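Local coordinates for beta-mannosidase (Trichoderma harzianum, PDB 4CVU), which probably hydrolyses beta-mannosides, releasing mannose from their non-reducing ends, as a fungal beta-mannosidase of glycoside hydrolase family 2, at residues Q414-L419 with S703-L708; V732-Y737 with L896-D901; E738-S743 with V757-W762. One frame throughout, in Å; residues are numbered along the deposited sequence.

Contact 1 of 3, residues Q414-L419 with S703-L708; sequences QNFNML and SLYWQL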
loop_
_atom_site.group_PDB
_atom_site.type_symbol
_atom_site.label_atom_id
_atom_site.label_comp_id
_atom_site.label_asym_id
_atom_site.label_seq_id
_atom_site.Cartn_x
_atom_site.Cartn_y
_atom_site.Cartn_z
ATOM N N GLN A 414 -16.651 24.400 -12.556
ATOM C CA GLN A 414 -15.628 24.790 -13.503
ATOM C C GLN A 414 -16.217 25.632 -14.606
ATOM O O GLN A 414 -15.536 25.996 -15.523
ATOM C CB GLN A 414 -14.975 23.554 -14.113
ATOM C CG GLN A 414 -13.908 22.843 -13.288
ATOM C CD GLN A 414 -13.224 21.751 -14.082
ATOM O OE1 GLN A 414 -13.503 20.606 -13.885
ATOM N NE2 GLN A 414 -12.374 22.112 -15.037
ATOM N N ASN A 415 -17.479 25.966 -14.464
ATOM C CA ASN A 415 -18.292 26.712 -15.413
ATOM C C ASN A 415 -18.552 25.985 -16.742
ATOM O O ASN A 415 -18.645 26.639 -17.750
ATOM C CB ASN A 415 -17.671 28.126 -15.683
ATOM C CG ASN A 415 -17.605 28.985 -14.441
ATOM O OD1 ASN A 415 -18.592 29.215 -13.792
ATOM N ND2 ASN A 415 -16.430 29.413 -14.081
ATOM N N PHE A 416 -18.687 24.656 -16.716
ATOM C CA PHE A 416 -18.981 23.878 -17.903
ATOM C C PHE A 416 -20.422 24.108 -18.383
ATOM O O PHE A 416 -21.262 24.443 -17.621
ATOM C CB PHE A 416 -18.804 22.359 -17.646
ATOM C CG PHE A 416 -17.394 21.864 -17.657
ATOM C CD1 PHE A 416 -16.377 22.577 -17.102
ATOM C CD2 PHE A 416 -17.118 20.650 -18.148
ATOM C CE1 PHE A 416 -15.111 22.069 -17.061
ATOM C CE2 PHE A 416 -15.867 20.151 -18.116
ATOM C CZ PHE A 416 -14.865 20.853 -17.562
ATOM N N ASN A 417 -20.689 23.958 -19.663
ATOM C CA ASN A 417 -22.039 23.730 -20.143
ATOM C C ASN A 417 -22.139 22.498 -21.013
ATOM O O ASN A 417 -23.237 22.152 -21.451
ATOM C CB ASN A 417 -22.620 24.965 -20.836
ATOM C CG ASN A 417 -21.749 25.455 -21.951
ATOM O OD1 ASN A 417 -21.096 24.666 -22.593
ATOM N ND2 ASN A 417 -21.651 26.766 -22.109
ATOM N N MET A 418 -21.020 21.776 -21.189
ATOM C CA MET A 418 -20.990 20.594 -22.049
ATOM C C MET A 418 -19.904 19.614 -21.612
ATOM O O MET A 418 -18.832 20.036 -21.145
ATOM C CB MET A 418 -20.722 21.016 -23.524
ATOM C CG MET A 418 -20.810 19.883 -24.525
ATOM S SD MET A 418 -20.554 20.462 -26.238
ATOM C CE MET A 418 -22.198 20.943 -26.699
ATOM N N LEU A 419 -20.233 18.319 -21.715
ATOM C CA LEU A 419 -19.281 17.234 -21.753
ATOM C C LEU A 419 -19.405 16.489 -23.067
ATOM O O LEU A 419 -20.524 16.227 -23.566
ATOM C CB LEU A 419 -19.475 16.232 -20.577
ATOM C CG LEU A 419 -19.337 16.777 -19.170
ATOM C CD1 LEU A 419 -19.842 15.773 -18.136
ATOM C CD2 LEU A 419 -17.912 17.145 -18.861
ATOM N N SER A 703 -14.745 24.919 -26.532
ATOM C CA SER A 703 -13.557 24.403 -25.911
ATOM C C SER A 703 -13.923 23.223 -25.052
ATOM O O SER A 703 -14.606 23.419 -24.020
ATOM C CB SER A 703 -12.950 25.453 -25.017
ATOM O OG SER A 703 -11.831 24.955 -24.304
ATOM N N LEU A 704 -13.470 22.035 -25.455
ATOM C CA LEU A 704 -13.599 20.817 -24.611
ATOM C C LEU A 704 -12.230 20.216 -24.396
ATOM O O LEU A 704 -11.694 19.506 -25.253
ATOM C CB LEU A 704 -14.531 19.783 -25.263
ATOM C CG LEU A 704 -15.911 20.247 -25.722
ATOM C CD1 LEU A 704 -16.674 19.148 -26.453
ATOM C CD2 LEU A 704 -16.745 20.785 -24.585
ATOM N N TYR A 705 -11.627 20.500 -23.262
ATOM C CA TYR A 705 -10.288 19.978 -23.024
ATOM C C TYR A 705 -10.251 18.453 -22.828
ATOM O O TYR A 705 -11.238 17.805 -22.412
ATOM C CB TYR A 705 -9.585 20.756 -21.907
ATOM C CG TYR A 705 -10.062 20.538 -20.454
ATOM C CD1 TYR A 705 -9.774 19.369 -19.774
ATOM C CD2 TYR A 705 -10.743 21.544 -19.764
ATOM C CE1 TYR A 705 -10.163 19.203 -18.433
ATOM C CE2 TYR A 705 -11.129 21.384 -18.438
ATOM C CZ TYR A 705 -10.838 20.216 -17.778
ATOM O OH TYR A 705 -11.219 20.039 -16.450
ATOM N N TRP A 706 -9.097 17.888 -23.163
ATOM C CA TRP A 706 -8.819 16.466 -22.944
ATOM C C TRP A 706 -7.972 16.361 -21.675
ATOM O O TRP A 706 -6.833 16.834 -21.673
ATOM C CB TRP A 706 -8.082 15.836 -24.163
ATOM C CG TRP A 706 -8.015 14.377 -23.921
ATOM C CD1 TRP A 706 -7.076 13.726 -23.214
ATOM C CD2 TRP A 706 -9.036 13.411 -24.213
ATOM N NE1 TRP A 706 -7.397 12.416 -23.069
ATOM C CE2 TRP A 706 -8.604 12.187 -23.682
ATOM C CE3 TRP A 706 -10.243 13.459 -24.906
ATOM C CZ2 TRP A 706 -9.324 11.038 -23.808
ATOM C CZ3 TRP A 706 -10.985 12.305 -25.024
ATOM C CH2 TRP A 706 -10.523 11.100 -24.470
ATOM N N GLN A 707 -8.442 15.765 -20.570
ATOM C CA GLN A 707 -9.691 15.062 -20.401
ATOM C C GLN A 707 -10.196 15.461 -19.020
ATOM O O GLN A 707 -9.428 15.989 -18.203
ATOM C CB GLN A 707 -9.484 13.538 -20.434
ATOM C CG GLN A 707 -8.510 13.019 -19.391
ATOM C CD GLN A 707 -7.965 11.630 -19.664
ATOM O OE1 GLN A 707 -7.124 11.450 -20.534
ATOM N NE2 GLN A 707 -8.419 10.640 -18.892
ATOM N N LEU A 708 -11.488 15.277 -18.772
ATOM C CA LEU A 708 -12.038 15.737 -17.522
ATOM C C LEU A 708 -11.427 14.927 -16.418
ATOM O O LEU A 708 -10.939 15.480 -15.429
ATOM C CB LEU A 708 -13.573 15.584 -17.495
ATOM C CG LEU A 708 -14.249 15.717 -16.097
ATOM C CD1 LEU A 708 -14.230 17.140 -15.620
ATOM C CD2 LEU A 708 -15.673 15.284 -16.174
#

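Contact 2 of 3, residues V732-Y737 with L896-D901; sequences VSRRTY and LGFFDD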
loop_
_atom_site.group_PDB
_atom_site.type_symbol
_atom_site.label_atom_id
_atom_site.label_comp_id
_atom_site.label_asym_id
_atom_site.label_seq_id
_atom_site.Cartn_x
_atom_site.Cartn_y
_atom_site.Cartn_z
ATOM N N VAL A 732 -7.724 26.512 -12.617
ATOM C CA VAL A 732 -7.387 27.457 -13.716
ATOM C C VAL A 732 -8.400 27.562 -14.884
ATOM O O VAL A 732 -8.742 28.651 -15.341
ATOM C CB VAL A 732 -5.993 27.148 -14.276
ATOM C CG1 VAL A 732 -5.614 28.161 -15.355
ATOM C CG2 VAL A 732 -4.952 27.219 -13.155
ATOM N N SER A 733 -8.880 26.416 -15.352
ATOM C CA SER A 733 -9.944 26.355 -16.344
ATOM C C SER A 733 -11.269 26.964 -15.827
ATOM O O SER A 733 -11.972 27.619 -16.585
ATOM C CB SER A 733 -10.073 24.918 -16.841
ATOM O OG SER A 733 -10.563 24.018 -15.848
ATOM N N ARG A 734 -11.603 26.770 -14.538
ATOM C CA ARG A 734 -12.765 27.470 -13.954
ATOM C C ARG A 734 -12.715 28.960 -14.213
ATOM O O ARG A 734 -13.734 29.556 -14.622
ATOM C CB ARG A 734 -12.855 27.247 -12.442
ATOM C CG ARG A 734 -13.817 28.193 -11.707
ATOM C CD ARG A 734 -13.557 28.189 -10.208
ATOM N NE ARG A 734 -14.204 27.091 -9.475
ATOM C CZ ARG A 734 -13.739 26.548 -8.352
ATOM N NH1 ARG A 734 -12.577 26.913 -7.842
ATOM N NH2 ARG A 734 -14.429 25.636 -7.718
ATOM N N ARG A 735 -11.557 29.582 -13.946
ATOM C CA ARG A 735 -11.406 31.020 -14.111
ATOM C C ARG A 735 -11.443 31.330 -15.575
ATOM O O ARG A 735 -12.049 32.336 -15.995
ATOM C CB ARG A 735 -10.089 31.555 -13.533
ATOM C CG ARG A 735 -10.059 31.690 -12.010
ATOM C CD ARG A 735 -8.867 32.570 -11.593
ATOM N NE ARG A 735 -7.573 31.948 -11.876
ATOM C CZ ARG A 735 -6.925 31.130 -11.040
ATOM N NH1 ARG A 735 -7.431 30.832 -9.832
ATOM N NH2 ARG A 735 -5.759 30.609 -11.409
ATOM N N THR A 736 -10.804 30.467 -16.356
ATOM C CA THR A 736 -10.690 30.729 -17.782
ATOM C C THR A 736 -11.999 30.392 -18.541
ATOM O O THR A 736 -12.129 30.766 -19.693
ATOM C CB THR A 736 -9.476 29.983 -18.403
ATOM O OG1 THR A 736 -8.388 29.994 -17.489
ATOM C CG2 THR A 736 -9.023 30.640 -19.709
ATOM N N TYR A 737 -12.921 29.673 -17.902
ATOM C CA TYR A 737 -14.254 29.427 -18.442
ATOM C C TYR A 737 -15.331 30.398 -17.854
ATOM O O TYR A 737 -16.531 30.208 -18.021
ATOM C CB TYR A 737 -14.670 27.957 -18.220
ATOM C CG TYR A 737 -14.079 26.916 -19.198
ATOM C CD1 TYR A 737 -13.593 27.270 -20.448
ATOM C CD2 TYR A 737 -14.096 25.572 -18.882
ATOM C CE1 TYR A 737 -13.120 26.307 -21.346
ATOM C CE2 TYR A 737 -13.629 24.605 -19.780
ATOM C CZ TYR A 737 -13.120 24.993 -21.011
ATOM O OH TYR A 737 -12.639 24.053 -21.898
ATOM N N LEU A 896 -13.532 14.845 0.684
ATOM C CA LEU A 896 -13.753 15.087 -0.740
ATOM C C LEU A 896 -14.398 16.457 -0.983
ATOM O O LEU A 896 -15.263 16.853 -0.228
ATOM C CB LEU A 896 -14.626 13.968 -1.298
ATOM C CG LEU A 896 -14.022 12.557 -1.184
ATOM C CD1 LEU A 896 -15.055 11.495 -1.529
ATOM C CD2 LEU A 896 -12.813 12.456 -2.092
ATOM N N GLY A 897 -13.969 17.169 -2.029
ATOM C CA GLY A 897 -14.491 18.465 -2.344
ATOM C C GLY A 897 -13.540 19.321 -3.132
ATOM O O GLY A 897 -12.623 18.813 -3.758
ATOM N N PHE A 898 -13.742 20.629 -3.081
ATOM C CA PHE A 898 -12.889 21.564 -3.783
ATOM C C PHE A 898 -13.052 22.974 -3.194
ATOM O O PHE A 898 -14.117 23.325 -2.691
ATOM C CB PHE A 898 -13.163 21.529 -5.288
ATOM C CG PHE A 898 -14.629 21.611 -5.652
ATOM C CD1 PHE A 898 -15.269 22.852 -5.736
ATOM C CD2 PHE A 898 -15.371 20.463 -5.898
ATOM C CE1 PHE A 898 -16.622 22.947 -6.066
ATOM C CE2 PHE A 898 -16.724 20.539 -6.226
ATOM C CZ PHE A 898 -17.354 21.792 -6.293
ATOM N N PHE A 899 -11.994 23.759 -3.293
ATOM C CA PHE A 899 -11.971 25.149 -2.833
ATOM C C PHE A 899 -12.626 26.055 -3.896
ATOM O O PHE A 899 -12.661 25.712 -5.086
ATOM C CB PHE A 899 -10.531 25.597 -2.586
ATOM C CG PHE A 899 -9.840 24.843 -1.481
ATOM C CD1 PHE A 899 -9.984 25.245 -0.143
ATOM C CD2 PHE A 899 -9.027 23.741 -1.765
ATOM C CE1 PHE A 899 -9.369 24.543 0.892
ATOM C CE2 PHE A 899 -8.415 23.035 -0.736
ATOM C CZ PHE A 899 -8.575 23.450 0.594
ATOM N N ASP A 900 -13.084 27.238 -3.469
ATOM C CA ASP A 900 -13.743 28.162 -4.412
ATOM C C ASP A 900 -12.733 28.907 -5.260
ATOM O O ASP A 900 -13.089 29.595 -6.206
ATOM C CB ASP A 900 -14.704 29.122 -3.702
ATOM C CG ASP A 900 -14.002 30.160 -2.850
ATOM O OD1 ASP A 900 -12.838 30.524 -3.131
ATOM O OD2 ASP A 900 -14.650 30.670 -1.898
ATOM N N ASP A 901 -11.459 28.759 -4.905
ATOM C CA ASP A 901 -10.375 29.258 -5.731
ATOM C C ASP A 901 -9.079 28.574 -5.302
ATOM O O ASP A 901 -8.985 28.080 -4.183
ATOM C CB ASP A 901 -10.206 30.770 -5.574
ATOM C CG ASP A 901 -9.493 31.396 -6.768
ATOM O OD1 ASP A 901 -9.384 30.725 -7.815
ATOM O OD2 ASP A 901 -9.022 32.539 -6.650
HETATM O O HOH W 1 -10.415 28.488 -9.301
#

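Contact 3 of 3, residues E738-S743 with V757-W762; sequences EHVIAS and VTSDLW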
loop_
_atom_site.group_PDB
_atom_site.type_symbol
_atom_site.label_atom_id
_atom_site.label_comp_id
_atom_site.label_asym_id
_atom_site.label_seq_id
_atom_site.Cartn_x
_atom_site.Cartn_y
_atom_site.Cartn_z
ATOM N N GLU A 738 -14.896 31.425 -17.135
ATOM C CA GLU A 738 -15.847 32.409 -16.629
ATOM C C GLU A 738 -16.490 33.171 -17.809
ATOM O O GLU A 738 -15.929 33.246 -18.912
ATOM C CB GLU A 738 -15.155 33.385 -15.660
ATOM C CG GLU A 738 -14.876 32.790 -14.281
ATOM C CD GLU A 738 -14.540 33.837 -13.251
ATOM O OE1 GLU A 738 -15.382 34.713 -13.048
ATOM O OE2 GLU A 738 -13.461 33.832 -12.676
ATOM N N HIS A 739 -17.680 33.713 -17.563
ATOM C CA HIS A 739 -18.452 34.393 -18.624
ATOM C C HIS A 739 -17.683 35.516 -19.292
ATOM O O HIS A 739 -17.700 35.629 -20.489
ATOM C CB HIS A 739 -19.797 34.893 -18.094
ATOM C CG HIS A 739 -20.723 33.795 -17.688
ATOM N ND1 HIS A 739 -21.276 32.910 -18.591
ATOM C CD2 HIS A 739 -21.185 33.429 -16.470
ATOM C CE1 HIS A 739 -22.040 32.045 -17.940
ATOM N NE2 HIS A 739 -22.010 32.343 -16.657
ATOM N N VAL A 740 -16.999 36.339 -18.494
ATOM C CA VAL A 740 -16.227 37.484 -18.974
ATOM C C VAL A 740 -14.811 37.393 -18.374
ATOM O O VAL A 740 -14.656 37.367 -17.156
ATOM C CB VAL A 740 -16.908 38.808 -18.538
ATOM C CG1 VAL A 740 -16.271 40.010 -19.203
ATOM C CG2 VAL A 740 -18.397 38.784 -18.860
ATOM N N ILE A 741 -13.801 37.316 -19.238
ATOM C CA ILE A 741 -12.409 37.154 -18.829
ATOM C C ILE A 741 -11.526 38.176 -19.526
ATOM O O ILE A 741 -11.824 38.622 -20.632
ATOM C CB ILE A 741 -11.885 35.709 -19.112
ATOM C CG1 ILE A 741 -11.949 35.382 -20.619
ATOM C CG2 ILE A 741 -12.703 34.687 -18.316
ATOM C CD1 ILE A 741 -11.187 34.126 -21.014
ATOM N N ALA A 742 -10.464 38.563 -18.834
ATOM C CA ALA A 742 -9.354 39.351 -19.380
ATOM C C ALA A 742 -8.166 38.425 -19.517
ATOM O O ALA A 742 -7.781 37.761 -18.553
ATOM C CB ALA A 742 -9.007 40.503 -18.440
ATOM N N SER A 743 -7.571 38.390 -20.695
ATOM C CA SER A 743 -6.599 37.374 -21.030
ATOM C C SER A 743 -5.321 38.020 -21.546
ATOM O O SER A 743 -5.395 38.940 -22.365
ATOM C CB SER A 743 -7.173 36.428 -22.090
ATOM O OG SER A 743 -8.291 35.675 -21.604
ATOM N N VAL A 757 -10.283 41.230 -23.784
ATOM C CA VAL A 757 -11.437 40.856 -22.983
ATOM C C VAL A 757 -12.425 40.056 -23.854
ATOM O O VAL A 757 -12.821 40.505 -24.956
ATOM C CB VAL A 757 -12.139 42.078 -22.376
ATOM C CG1 VAL A 757 -13.453 41.682 -21.721
ATOM C CG2 VAL A 757 -11.240 42.787 -21.363
ATOM N N THR A 758 -12.864 38.909 -23.332
ATOM C CA THR A 758 -13.711 37.982 -24.086
ATOM C C THR A 758 -14.922 37.613 -23.258
ATOM O O THR A 758 -14.788 37.361 -22.074
ATOM C CB THR A 758 -12.928 36.693 -24.460
ATOM O OG1 THR A 758 -11.811 37.020 -25.294
ATOM C CG2 THR A 758 -13.811 35.726 -25.217
ATOM N N SER A 759 -16.101 37.586 -23.883
ATOM C CA SER A 759 -17.371 37.368 -23.164
ATOM C C SER A 759 -18.215 36.344 -23.887
ATOM O O SER A 759 -18.320 36.416 -25.101
ATOM C CB SER A 759 -18.162 38.688 -23.061
ATOM O OG SER A 759 -19.482 38.458 -22.626
ATOM N N ASP A 760 -18.831 35.408 -23.159
ATOM C CA ASP A 760 -19.739 34.462 -23.808
ATOM C C ASP A 760 -21.240 34.804 -23.682
ATOM O O ASP A 760 -22.113 33.999 -24.057
ATOM C CB ASP A 760 -19.462 33.035 -23.340
ATOM C CG ASP A 760 -19.930 32.765 -21.924
ATOM O OD1 ASP A 760 -20.435 33.695 -21.221
ATOM O OD2 ASP A 760 -19.769 31.597 -21.517
ATOM N N LEU A 761 -21.519 35.976 -23.128
ATOM C CA LEU A 761 -22.891 36.415 -22.913
ATOM C C LEU A 761 -23.551 36.730 -24.252
ATOM O O LEU A 761 -22.863 36.994 -25.252
ATOM C CB LEU A 761 -22.922 37.638 -21.997
ATOM C CG LEU A 761 -22.349 37.429 -20.598
ATOM C CD1 LEU A 761 -22.167 38.782 -19.916
ATOM C CD2 LEU A 761 -23.203 36.498 -19.748
ATOM N N TRP A 762 -24.880 36.692 -24.268
ATOM C CA TRP A 762 -25.647 36.880 -25.519
ATOM C C TRP A 762 -26.072 38.340 -25.753
ATOM O O TRP A 762 -26.951 38.615 -26.555
ATOM C CB TRP A 762 -26.874 35.955 -25.571
ATOM C CG TRP A 762 -26.562 34.450 -25.450
ATOM C CD1 TRP A 762 -25.319 33.853 -25.435
ATOM C CD2 TRP A 762 -27.511 33.389 -25.373
ATOM N NE1 TRP A 762 -25.455 32.508 -25.338
ATOM C CE2 TRP A 762 -26.786 32.189 -25.274
ATOM C CE3 TRP A 762 -28.915 33.334 -25.353
ATOM C CZ2 TRP A 762 -27.418 30.939 -25.157
ATOM C CZ3 TRP A 762 -29.535 32.101 -25.237
ATOM C CH2 TRP A 762 -28.787 30.921 -25.141
HETATM O O HOH W 2 -9.422 35.393 -24.542
#

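Contact 1 of 3, residues Q414-L419 with S703-L708
Gln414 and Tyr705 share a buried polar bond in a contact that is otherwise apolar. The amide NE2 of Gln414 donates to Tyr705 OH at 2.8 Å and nearly straight (172°), with the hydroxyl oxygen in the plane of the amide. Ser733 OG is a second partner of this nitrogen, so a glutamine suits the place: it is long enough to reach inward and brings an NH2 that can serve two oxygens. The side chain of Tyr705 crosses that of Phe416 at about a right angle, the ring planes 86° apart, with Phe416 CZ 3.9 Å from Tyr705 CE2. Strands 418-421 and 702-705 belong to the (beta/alpha)8 (TIM) barrel expected of the family 2 catalytic domain, each pairing with strand 380-389 between them. Ala387 on that middle strand is small, and Phe416, Tyr705 and Leu708 all pack on it. The peptide bond between Trp706 and Gln707, near the end of strand 702-705, is cis, a rarity without proline that is also known in related glycosidases; Leu708 follows and turns back to the contact, setting CD2 4.0 Å from Leu419 CD2. Met418 is unbranched, and its SD lies 4.1 Å from Leu704 CD1.

Contact 2 of 3, residues V732-Y737 with L896-D901
The guanidinium of Arg734 has Phe899 O, Phe898 CD1 and a water at its edge, while Asp900 O lies over one face. NH1 and NH2 both donate to Phe899 O, at 3.0 and 3.2 Å from that oxygen, reaching it from opposite faces of its carbonyl plane. NH2 also bonds Ser413 OG and comes within 3.5 Å of Phe898 CD1, the guanidinium and ring planes being 54° apart. Asp900 O is 3.2 Å from Arg734 NH1, but the angle is too poor for a bond. The water accepts from Arg734 NH1 and donates to Asp901 OD1. Arginine suits the place, its long chain ending in a flat group that serves a carbonyl, a serine and a water at once. The contact joins the last helix of the chain, 729-736, to strand 895-899, the outermost of a four-stranded antiparallel sheet in the C-terminal Ig-fold domain; Phe898 also packs on helix 401-413. An alanine in place of Arg734 would probably leave Phe899 O without these two donors, and Ser413 OG and the water without their NH2 and NH1 partners. Asp901 OD1 also forms a salt bridge with Arg735 NH1 at 2.8 Å, at the edge of a guanidinium turned 76° from the carboxylate; as a hydrogen bond it is weak. Lys912 pairs with OD2 and would help hold the aspartate charged.

Contact 3 of 3, residues E738-S743 with V757-W762
His739 carries CG anti to its carbonyl carbon (chi1 -66°), and Asp760 carries CG between its backbone N and carbonyl carbon (chi1 73°), torsions that place the two CG atoms so that the groups beyond them can meet just past the paired strands. His739 ND1 donates to Asp760 OD1 at 2.9 Å; the acceptor lies in the ring plane and offers its syn lone pair. The far ring nitrogen, NE2, bonds Asp317 OD2, so the imidazole is held at both nitrogens, and two carboxylates beside it would probably stabilise a positive ring. Asp760 OD2 in turn makes a salt bridge with Lys385, linking this end of the hairpin to barrel strand 380-389. Backbone bonds continue the pairing: Asp760 N donates to His739 O at 2.9 Å, and Ile741 and Thr758 exchange two nearly straight N-H...O bonds as a hydrogen-bonded antiparallel pair. Strands 740-747 and 752-759 form a beta hairpin that begins the Ig-like sandwich after the barrel, and strand 799-807 extends it beyond 752-759. Val740, Ala742, Val757 and Ser759 lie on one face. There Val740 CG1 meets Val757 CG1 at 4.1 Å and Ala742 CB meets Val757 CG2 at 4.3 Å, beneath Leu826 of the opposing sheet, an apt place for short branched and small side chains. Leu761 adds its own methyl, CD1 reaching 3.9 Å from Val740 CG2, while Ser759 OG accepts from Leu761 N in an ST turn just after the strand. On the other face Ile741 and Thr758 run side by side, pointing the same way, near Arg691 of helix 664-692; both are beta-branched, which suits extended strands. Thr758 OG1 bonds Thr800 OG1, and a water joins it to Ser743 OG.

How the contacts relate
From the N terminus, segment 414-419 comes first, and contact 1 closes a long loop of 283 residues, with far more helix than strand, when the chain returns at 703-708 to add strand 702-705 beside strand 380-389, probably completing the barrel. The chain then passes through helix 729-736, which opens contact 2, and into the hairpin of contact 3. That short closure is nested within the all-strand loop that contact 2 shuts at 896-901; contact 1 precedes both, and none cross. Ser703 OG meets Tyr737 OH, Asn415 packs on Tyr737 and Glu738, and Ile741 packs against Arg735 and Thr736. Helix 729-736 thus stands between barrel, Ig-like hairpin and C-terminal Ig-fold domain.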